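Local coordinates for protein serpin B3 (Homo sapiens, PDB 4ZK3) that probably inhibits proteases by the serpin mechanism and, as the psoriasis-associated form Pso p27, adopts a compact structure that builds large aggregates, at residues 24-29 against 289-293; 160-164 against 345-349; 16-20 against 255-259. All blocks are in the same frame, centred on the assembly; numbering follows the deposited sequence.

Contact 1. Residues 24-29 against 289-293; sequences ENNIFY and VEESY
Strands of stacked sheets may cross without pairing: here, as in serpins generally, short strand 27-29 of sheet B crosses strand 289-293, at the edge of central sheet A, at -74°, with the axes 6.5 Å apart at closest. Both strands are extended, and the CA atoms of F28 and E291 mark the crossing at 6.2 Å. V289, E291 and Y293 direct CA-to-CB toward the partner, while E290 and S292 point away. The single direct hydrogen bond runs from F28 N to Y293 OH (3.2 Å, 157°), reached by the m rotamer of Y293. F28 CB packs on V289 CG1 at 3.6 Å. E24 is poorly ordered; its OE1 stands 3.1 Å from E291 OE1, an unfavourable pair relieved by water 1, which donates to E24 OE1 and E291 OE2, each at 2.6 Å. Water 2 joins N26 O (2.8 Å) and Y293 OH (2.9 Å). Strand 27-29 pairs with 380-387 and 289-293 with 325-336, while F19 of helix 4-19 stacks on Y293 and meets Y29 edge-to-face.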
loop_
_atom_site.group_PDB
_atom_site.type_symbol
_atom_site.label_atom_id
_atom_site.label_comp_id
_atom_site.label_asym_id
_atom_site.label_seq_id
_atom_site.Cartn_x
_atom_site.Cartn_y
_atom_site.Cartn_z
ATOM N N GLU A 24 5.401 1.820 -16.632
ATOM C CA GLU A 24 4.011 1.491 -16.287
ATOM C C GLU A 24 3.157 2.766 -16.195
ATOM O O GLU A 24 3.548 3.755 -15.599
ATOM C CB GLU A 24 3.954 0.711 -14.965
ATOM C CG GLU A 24 4.698 -0.639 -14.962
ATOM C CD GLU A 24 4.096 -1.661 -15.924
ATOM O OE1 GLU A 24 2.837 -1.727 -15.989
ATOM O OE2 GLU A 24 4.884 -2.390 -16.597
ATOM N N ASN A 25 2.015 2.753 -16.852
ATOM C CA ASN A 25 1.087 3.862 -16.793
ATOM C C ASN A 25 0.421 3.925 -15.398
ATOM O O ASN A 25 0.470 4.952 -14.719
ATOM C CB ASN A 25 0.022 3.698 -17.872
ATOM C CG ASN A 25 0.603 3.626 -19.289
ATOM O OD1 ASN A 25 1.755 4.008 -19.559
ATOM N ND2 ASN A 25 -0.204 3.131 -20.193
ATOM N N ASN A 26 -0.173 2.816 -14.980
ATOM C CA ASN A 26 -0.827 2.738 -13.651
ATOM C C ASN A 26 0.134 2.440 -12.522
ATOM O O ASN A 26 1.145 1.704 -12.726
ATOM C CB ASN A 26 -1.888 1.648 -13.684
ATOM C CG ASN A 26 -2.870 1.907 -14.753
ATOM O OD1 ASN A 26 -2.972 3.036 -15.183
ATOM N ND2 ASN A 26 -3.628 0.916 -15.155
ATOM N N ILE A 27 -0.218 2.935 -11.319
ATOM C CA ILE A 27 0.577 2.770 -10.111
ATOM C C ILE A 27 -0.442 2.323 -9.019
ATOM O O ILE A 27 -1.537 2.827 -8.944
ATOM C CB ILE A 27 1.235 4.109 -9.713
ATOM C CG1 ILE A 27 2.377 4.482 -10.702
ATOM C CG2 ILE A 27 1.712 4.106 -8.250
ATOM C CD1 ILE A 27 2.824 5.915 -10.489
ATOM N N PHE A 28 -0.114 1.300 -8.251
ATOM C CA PHE A 28 -0.975 0.900 -7.144
ATOM C C PHE A 28 -0.161 0.079 -6.148
ATOM O O PHE A 28 0.590 -0.857 -6.516
ATOM C CB PHE A 28 -2.231 0.202 -7.640
ATOM C CG PHE A 28 -3.164 -0.110 -6.572
ATOM C CD1 PHE A 28 -3.969 0.890 -6.027
ATOM C CD2 PHE A 28 -3.179 -1.385 -6.009
ATOM C CE1 PHE A 28 -4.814 0.612 -4.955
ATOM C CE2 PHE A 28 -3.998 -1.660 -4.901
ATOM C CZ PHE A 28 -4.833 -0.667 -4.391
ATOM N N TYR A 29 -0.263 0.463 -4.855
ATOM C CA TYR A 29 0.588 -0.110 -3.812
ATOM C C TYR A 29 -0.029 0.201 -2.448
ATOM O O TYR A 29 -0.933 1.071 -2.329
ATOM C CB TYR A 29 2.014 0.428 -3.849
ATOM C CG TYR A 29 2.178 1.936 -3.626
ATOM C CD1 TYR A 29 1.996 2.843 -4.696
ATOM C CD2 TYR A 29 2.640 2.433 -2.422
ATOM C CE1 TYR A 29 2.150 4.228 -4.504
ATOM C CE2 TYR A 29 2.809 3.792 -2.223
ATOM C CZ TYR A 29 2.550 4.693 -3.266
ATOM O OH TYR A 29 2.789 6.056 -3.079
ATOM N N VAL A 289 -6.376 -2.756 -11.434
ATOM C CA VAL A 289 -4.971 -2.490 -11.544
ATOM C C VAL A 289 -4.163 -3.560 -10.776
ATOM O O VAL A 289 -4.443 -3.833 -9.597
ATOM C CB VAL A 289 -4.646 -1.092 -10.998
ATOM C CG1 VAL A 289 -3.145 -0.856 -10.907
ATOM C CG2 VAL A 289 -5.309 -0.001 -11.838
ATOM N N GLU A 290 -3.092 -4.053 -11.410
ATOM C CA GLU A 290 -2.217 -5.010 -10.828
ATOM C C GLU A 290 -0.798 -4.582 -11.075
ATOM O O GLU A 290 -0.400 -4.417 -12.209
ATOM C CB GLU A 290 -2.511 -6.354 -11.458
ATOM C CG GLU A 290 -3.962 -6.748 -11.349
ATOM C CD GLU A 290 -4.204 -8.203 -11.755
ATOM O OE1 GLU A 290 -5.013 -8.432 -12.668
ATOM O OE2 GLU A 290 -3.627 -9.120 -11.101
ATOM N N GLU A 291 -0.031 -4.307 -10.041
ATOM C CA GLU A 291 1.347 -3.913 -10.273
ATOM C C GLU A 291 2.322 -4.574 -9.308
ATOM O O GLU A 291 1.955 -4.917 -8.155
ATOM C CB GLU A 291 1.496 -2.401 -10.150
ATOM C CG GLU A 291 0.593 -1.549 -11.044
ATOM C CD GLU A 291 0.901 -1.604 -12.537
ATOM O OE1 GLU A 291 2.063 -1.852 -12.960
ATOM O OE2 GLU A 291 -0.055 -1.380 -13.266
ATOM N N SER A 292 3.560 -4.702 -9.761
ATOM C CA SER A 292 4.677 -5.223 -8.978
ATOM C C SER A 292 5.817 -4.231 -8.818
ATOM O O SER A 292 6.104 -3.509 -9.718
ATOM C CB SER A 292 5.247 -6.457 -9.662
ATOM O OG SER A 292 4.255 -7.454 -9.752
ATOM N N TYR A 293 6.534 -4.276 -7.696
ATOM C CA TYR A 293 7.663 -3.392 -7.465
ATOM C C TYR A 293 8.783 -4.173 -6.881
ATOM O O TYR A 293 8.585 -4.907 -5.897
ATOM C CB TYR A 293 7.316 -2.179 -6.555
ATOM C CG TYR A 293 6.115 -1.422 -7.087
ATOM C CD1 TYR A 293 4.808 -1.850 -6.809
ATOM C CD2 TYR A 293 6.280 -0.353 -7.934
ATOM C CE1 TYR A 293 3.737 -1.182 -7.352
ATOM C CE2 TYR A 293 5.221 0.300 -8.484
ATOM C CZ TYR A 293 3.953 -0.113 -8.171
ATOM O OH TYR A 293 2.910 0.514 -8.772
HETATM O O HOH W 1 0.569 -0.545 -15.651
HETATM O O HOH W 2 3.472 0.766 -11.588
#

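Contact 2. Residues 160-164 against 345-349; sequences KNLIP and AATAV
L162, A348 and A346 show how one leucine in an irregular loop can seat itself on a strand of small residues. The chain turns through N161 (phi/psi 59/41) into L162 (-50/-45), whose CB points at strand 345-349. With chi1 t and chi2 p, L162 sets CD2 across two alanines that project from the same strand face, 3.9 Å from A346 CB and 3.7 Å from A348 CB, and brings CD1 to 3.5 Å from A346 O. I163 (chi1 m) adds CG1 at 3.7 Å from A348 CB. CA atoms of L162 and A346, and of I163 and A348, lie 7.2 Å apart; no hydrogen bond crosses, and 174 Å² is buried. Strand 340-351 is consistent with the N-terminal part of the reactive-centre loop inserted, as in cleaved serpins, into the central sheet, antiparallel to 174-185 and 325-336. N148 and R144 of helix 140-153 hydrogen-bond the I163 backbone on the loop side; on the other face of the strand, T347 and V349 pack on helix 31-42.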
loop_
_atom_site.group_PDB
_atom_site.type_symbol
_atom_site.label_atom_id
_atom_site.label_comp_id
_atom_site.label_asym_id
_atom_site.label_seq_id
_atom_site.Cartn_x
_atom_site.Cartn_y
_atom_site.Cartn_z
ATOM N N LYS A 160 -0.698 -13.333 -6.360
ATOM C CA LYS A 160 -0.031 -14.582 -6.705
ATOM C C LYS A 160 1.401 -14.369 -6.995
ATOM O O LYS A 160 1.776 -13.344 -7.501
ATOM C CB LYS A 160 -0.699 -15.156 -7.945
ATOM C CG LYS A 160 -2.178 -15.505 -7.792
ATOM C CD LYS A 160 -2.591 -16.401 -9.010
ATOM C CE LYS A 160 -3.913 -17.030 -8.835
ATOM N NZ LYS A 160 -4.896 -15.970 -8.532
ATOM N N ASN A 161 2.236 -15.359 -6.667
ATOM C CA ASN A 161 3.635 -15.348 -7.074
ATOM C C ASN A 161 4.392 -14.092 -6.531
ATOM O O ASN A 161 5.218 -13.469 -7.206
ATOM C CB ASN A 161 3.775 -15.562 -8.595
ATOM C CG ASN A 161 5.193 -15.987 -9.010
ATOM O OD1 ASN A 161 5.872 -15.309 -9.772
ATOM N ND2 ASN A 161 5.627 -17.133 -8.525
ATOM N N LEU A 162 4.115 -13.728 -5.290
ATOM C CA LEU A 162 4.693 -12.508 -4.731
ATOM C C LEU A 162 6.200 -12.452 -4.951
ATOM O O LEU A 162 6.709 -11.436 -5.351
ATOM C CB LEU A 162 4.365 -12.408 -3.221
ATOM C CG LEU A 162 5.087 -11.229 -2.516
ATOM C CD1 LEU A 162 4.657 -9.856 -3.067
ATOM C CD2 LEU A 162 4.888 -11.358 -1.014
ATOM N N ILE A 163 6.872 -13.585 -4.690
ATOM C CA ILE A 163 8.311 -13.694 -4.771
ATOM C C ILE A 163 8.659 -14.554 -6.028
ATOM O O ILE A 163 8.478 -15.772 -6.007
ATOM C CB ILE A 163 8.925 -14.347 -3.538
ATOM C CG1 ILE A 163 8.549 -13.614 -2.212
ATOM C CG2 ILE A 163 10.439 -14.327 -3.672
ATOM C CD1 ILE A 163 8.922 -14.438 -1.007
ATOM N N PRO A 164 9.107 -13.904 -7.111
ATOM C CA PRO A 164 9.460 -14.650 -8.312
ATOM C C PRO A 164 10.787 -15.409 -8.154
ATOM O O PRO A 164 11.516 -15.215 -7.170
ATOM C CB PRO A 164 9.554 -13.556 -9.392
ATOM C CG PRO A 164 8.695 -12.435 -8.876
ATOM C CD PRO A 164 9.055 -12.456 -7.404
ATOM N N ALA A 345 -2.541 -6.429 -1.091
ATOM C CA ALA A 345 -1.104 -6.210 -1.378
ATOM C C ALA A 345 -0.290 -7.043 -0.470
ATOM O O ALA A 345 -0.793 -7.563 0.565
ATOM C CB ALA A 345 -0.725 -4.745 -1.259
ATOM N N ALA A 346 0.967 -7.206 -0.840
ATOM C CA ALA A 346 1.841 -7.872 0.053
ATOM C C ALA A 346 3.262 -7.423 -0.188
ATOM O O ALA A 346 3.606 -7.012 -1.306
ATOM C CB ALA A 346 1.701 -9.397 -0.065
ATOM N N THR A 347 4.081 -7.512 0.859
ATOM C CA THR A 347 5.483 -7.166 0.821
ATOM C C THR A 347 6.313 -8.285 1.409
ATOM O O THR A 347 5.999 -8.807 2.473
ATOM C CB THR A 347 5.710 -5.869 1.645
ATOM O OG1 THR A 347 4.791 -4.836 1.227
ATOM C CG2 THR A 347 7.129 -5.417 1.554
ATOM N N ALA A 348 7.387 -8.645 0.702
ATOM C CA ALA A 348 8.342 -9.650 1.157
ATOM C C ALA A 348 9.722 -9.027 1.310
ATOM O O ALA A 348 10.185 -8.328 0.427
ATOM C CB ALA A 348 8.404 -10.814 0.146
ATOM N N VAL A 349 10.377 -9.308 2.419
ATOM C CA VAL A 349 11.746 -8.913 2.659
ATOM C C VAL A 349 12.552 -10.208 2.850
ATOM O O VAL A 349 12.194 -11.050 3.723
ATOM C CB VAL A 349 11.822 -8.089 3.956
ATOM C CG1 VAL A 349 13.298 -7.818 4.392
ATOM C CG2 VAL A 349 10.975 -6.791 3.804
#

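Contact 3. Residues 16-20 against 255-259; sequences FQQFR and QKLEE
Elements can meet through the reach of their side chains alone, as the end region of helix 4-19 and helix 254-260 do: the nearest CA atoms, those of Q17 and E258, are 8.6 Å apart, yet 233 Å² is buried. The contact ties the first helix of the serpin fold to the short helix that follows strand 241-248, beside strand 380-387. F16 and R20, joined by the backbone hydrogen bond R20 N to F16 O (2.9 Å), both point CA-to-CB toward the partner, as E258 does in return. E258 (chi1 m, chi2 t, chi3 -52°) extends its carboxylate so that OE2 meets F16 and OE1 meets R20. F16, with chi1 t and chi2 79°, presents its ring edge, CZ lying 3.4 Å from E258 OE2. R20, also touched by a crystal neighbour, runs m, t, p; this places E258 OE1 over one guanidinium face, 3.4 Å from R20 NH2. The pair is a salt bridge of charges alone, since no N-H points at the oxygen. At the guanidinium edge, R20 NH2 packs on Q255 CG at 3.7 Å. Q255, whose chi1 and chi2 fall between wells, reaches forward one turn along its own helix to give a weak hydrogen bond, Q255 NE2 to E259 OE2 (2.9 Å). The chemistry implies a carboxylate held mainly from outside, by the salt bridge of E258 OE2 with R386 of strand 380-387; R20 adds charge across its guanidinium face and the F16 ring edge touches OE2, with no direct hydrogen bond linking the two segments.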
loop_
_atom_site.group_PDB
_atom_site.type_symbol
_atom_site.label_atom_id
_atom_site.label_comp_id
_atom_site.label_asym_id
_atom_site.label_seq_id
_atom_site.Cartn_x
_atom_site.Cartn_y
_atom_site.Cartn_z
ATOM N N PHE A 16 5.928 7.269 -4.074
ATOM C CA PHE A 16 5.234 7.624 -5.291
ATOM C C PHE A 16 6.167 8.307 -6.312
ATOM O O PHE A 16 6.118 7.995 -7.492
ATOM C CB PHE A 16 4.035 8.508 -4.977
ATOM C CG PHE A 16 3.197 8.799 -6.168
ATOM C CD1 PHE A 16 2.299 7.881 -6.638
ATOM C CD2 PHE A 16 3.357 9.977 -6.876
ATOM C CE1 PHE A 16 1.537 8.135 -7.756
ATOM C CE2 PHE A 16 2.603 10.251 -7.999
ATOM C CZ PHE A 16 1.709 9.314 -8.456
ATOM N N GLN A 17 6.983 9.250 -5.836
ATOM C CA GLN A 17 7.970 9.989 -6.688
ATOM C C GLN A 17 8.979 9.042 -7.341
ATOM O O GLN A 17 9.290 9.186 -8.491
ATOM C CB GLN A 17 8.664 11.089 -5.867
ATOM C CG GLN A 17 7.741 12.080 -5.139
ATOM C CD GLN A 17 6.937 13.070 -6.011
ATOM O OE1 GLN A 17 6.718 14.222 -5.607
ATOM N NE2 GLN A 17 6.477 12.642 -7.159
ATOM N N GLN A 18 9.398 7.996 -6.664
ATOM C CA GLN A 18 10.221 6.976 -7.300
ATOM C C GLN A 18 9.469 6.163 -8.335
ATOM O O GLN A 18 9.973 5.947 -9.457
ATOM C CB GLN A 18 10.873 6.052 -6.253
ATOM C CG GLN A 18 11.765 6.841 -5.283
ATOM C CD GLN A 18 12.886 7.565 -6.043
ATOM O OE1 GLN A 18 13.574 6.975 -6.904
ATOM N NE2 GLN A 18 12.995 8.858 -5.805
ATOM N N PHE A 19 8.243 5.766 -7.987
ATOM C CA PHE A 19 7.421 4.939 -8.834
ATOM C C PHE A 19 7.076 5.655 -10.146
ATOM O O PHE A 19 6.946 5.004 -11.184
ATOM C CB PHE A 19 6.124 4.514 -8.142
ATOM C CG PHE A 19 6.318 3.587 -6.994
ATOM C CD1 PHE A 19 7.458 2.845 -6.847
ATOM C CD2 PHE A 19 5.312 3.441 -6.049
ATOM C CE1 PHE A 19 7.625 2.020 -5.772
ATOM C CE2 PHE A 19 5.464 2.592 -4.987
ATOM C CZ PHE A 19 6.629 1.878 -4.844
ATOM N N ARG A 20 6.966 6.959 -10.087
ATOM C CA ARG A 20 6.731 7.753 -11.287
ATOM C C ARG A 20 7.739 7.524 -12.419
ATOM O O ARG A 20 7.423 7.792 -13.587
ATOM C CB ARG A 20 6.796 9.220 -10.967
ATOM C CG ARG A 20 5.624 9.657 -10.123
ATOM C CD ARG A 20 5.656 11.132 -9.898
ATOM N NE ARG A 20 5.331 11.788 -11.151
ATOM C CZ ARG A 20 5.449 13.082 -11.371
ATOM N NH1 ARG A 20 5.839 13.872 -10.402
ATOM N NH2 ARG A 20 5.136 13.592 -12.555
ATOM N N GLN A 255 0.100 15.868 -14.310
ATOM C CA GLN A 255 1.517 16.092 -13.987
ATOM C C GLN A 255 1.706 17.213 -12.978
ATOM O O GLN A 255 2.525 17.080 -12.073
ATOM C CB GLN A 255 2.369 16.334 -15.248
ATOM C CG GLN A 255 3.665 15.526 -15.279
ATOM C CD GLN A 255 4.823 16.290 -15.911
ATOM O OE1 GLN A 255 5.340 15.895 -16.944
ATOM N NE2 GLN A 255 5.235 17.387 -15.281
ATOM N N LYS A 256 0.924 18.277 -13.068
ATOM C CA LYS A 256 1.044 19.348 -12.077
ATOM C C LYS A 256 0.560 18.884 -10.706
ATOM O O LYS A 256 1.238 19.120 -9.689
ATOM C CB LYS A 256 0.239 20.600 -12.452
ATOM C CG LYS A 256 0.540 21.814 -11.546
ATOM C CD LYS A 256 -0.594 22.832 -11.521
ATOM C CE LYS A 256 -0.265 24.035 -10.644
ATOM N NZ LYS A 256 -1.164 25.213 -10.865
ATOM N N LEU A 257 -0.620 18.253 -10.678
ATOM C CA LEU A 257 -1.193 17.765 -9.430
ATOM C C LEU A 257 -0.192 16.869 -8.735
ATOM O O LEU A 257 0.003 16.984 -7.525
ATOM C CB LEU A 257 -2.486 17.021 -9.705
ATOM C CG LEU A 257 -3.322 16.511 -8.533
ATOM C CD1 LEU A 257 -3.752 17.666 -7.644
ATOM C CD2 LEU A 257 -4.540 15.749 -9.064
ATOM N N GLU A 258 0.490 16.018 -9.496
ATOM C CA GLU A 258 1.491 15.139 -8.892
ATOM C C GLU A 258 2.660 15.913 -8.257
ATOM O O GLU A 258 3.214 15.467 -7.266
ATOM C CB GLU A 258 2.001 14.094 -9.877
ATOM C CG GLU A 258 0.941 13.076 -10.305
ATOM C CD GLU A 258 1.413 12.205 -11.459
ATOM O OE1 GLU A 258 1.863 12.767 -12.489
ATOM O OE2 GLU A 258 1.334 10.976 -11.361
ATOM N N GLU A 259 3.028 17.051 -8.837
ATOM C CA GLU A 259 4.130 17.862 -8.317
ATOM C C GLU A 259 3.735 18.557 -7.031
ATOM O O GLU A 259 4.510 18.657 -6.094
ATOM C CB GLU A 259 4.573 18.889 -9.372
ATOM C CG GLU A 259 5.323 18.268 -10.558
ATOM C CD GLU A 259 5.373 19.181 -11.797
ATOM O OE1 GLU A 259 4.820 20.318 -11.772
ATOM O OE2 GLU A 259 5.961 18.749 -12.818
#

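In the fold
The contacts trace a passage from sheet interior to helical surface. Contact 2 is wholly buried and made by apolar side chains, with no hydrogen bond across it; contact 1 is buried at its strands but turns to two neighbouring acids bridged by water at its loop end; contact 3, farthest from the chain centre, relies on charge. Contacts 1 and 2 do not touch, with centres about 14 Å apart, yet both lean on strand 325-336, which pairs with 289-293 and with 345-349. Contacts 1 and 3 do touch, F16 and F19 packing against I27, Y29 and Y293. R386 serves both, bonding the backbone of N25 and I27 as well as the carboxylate of E258.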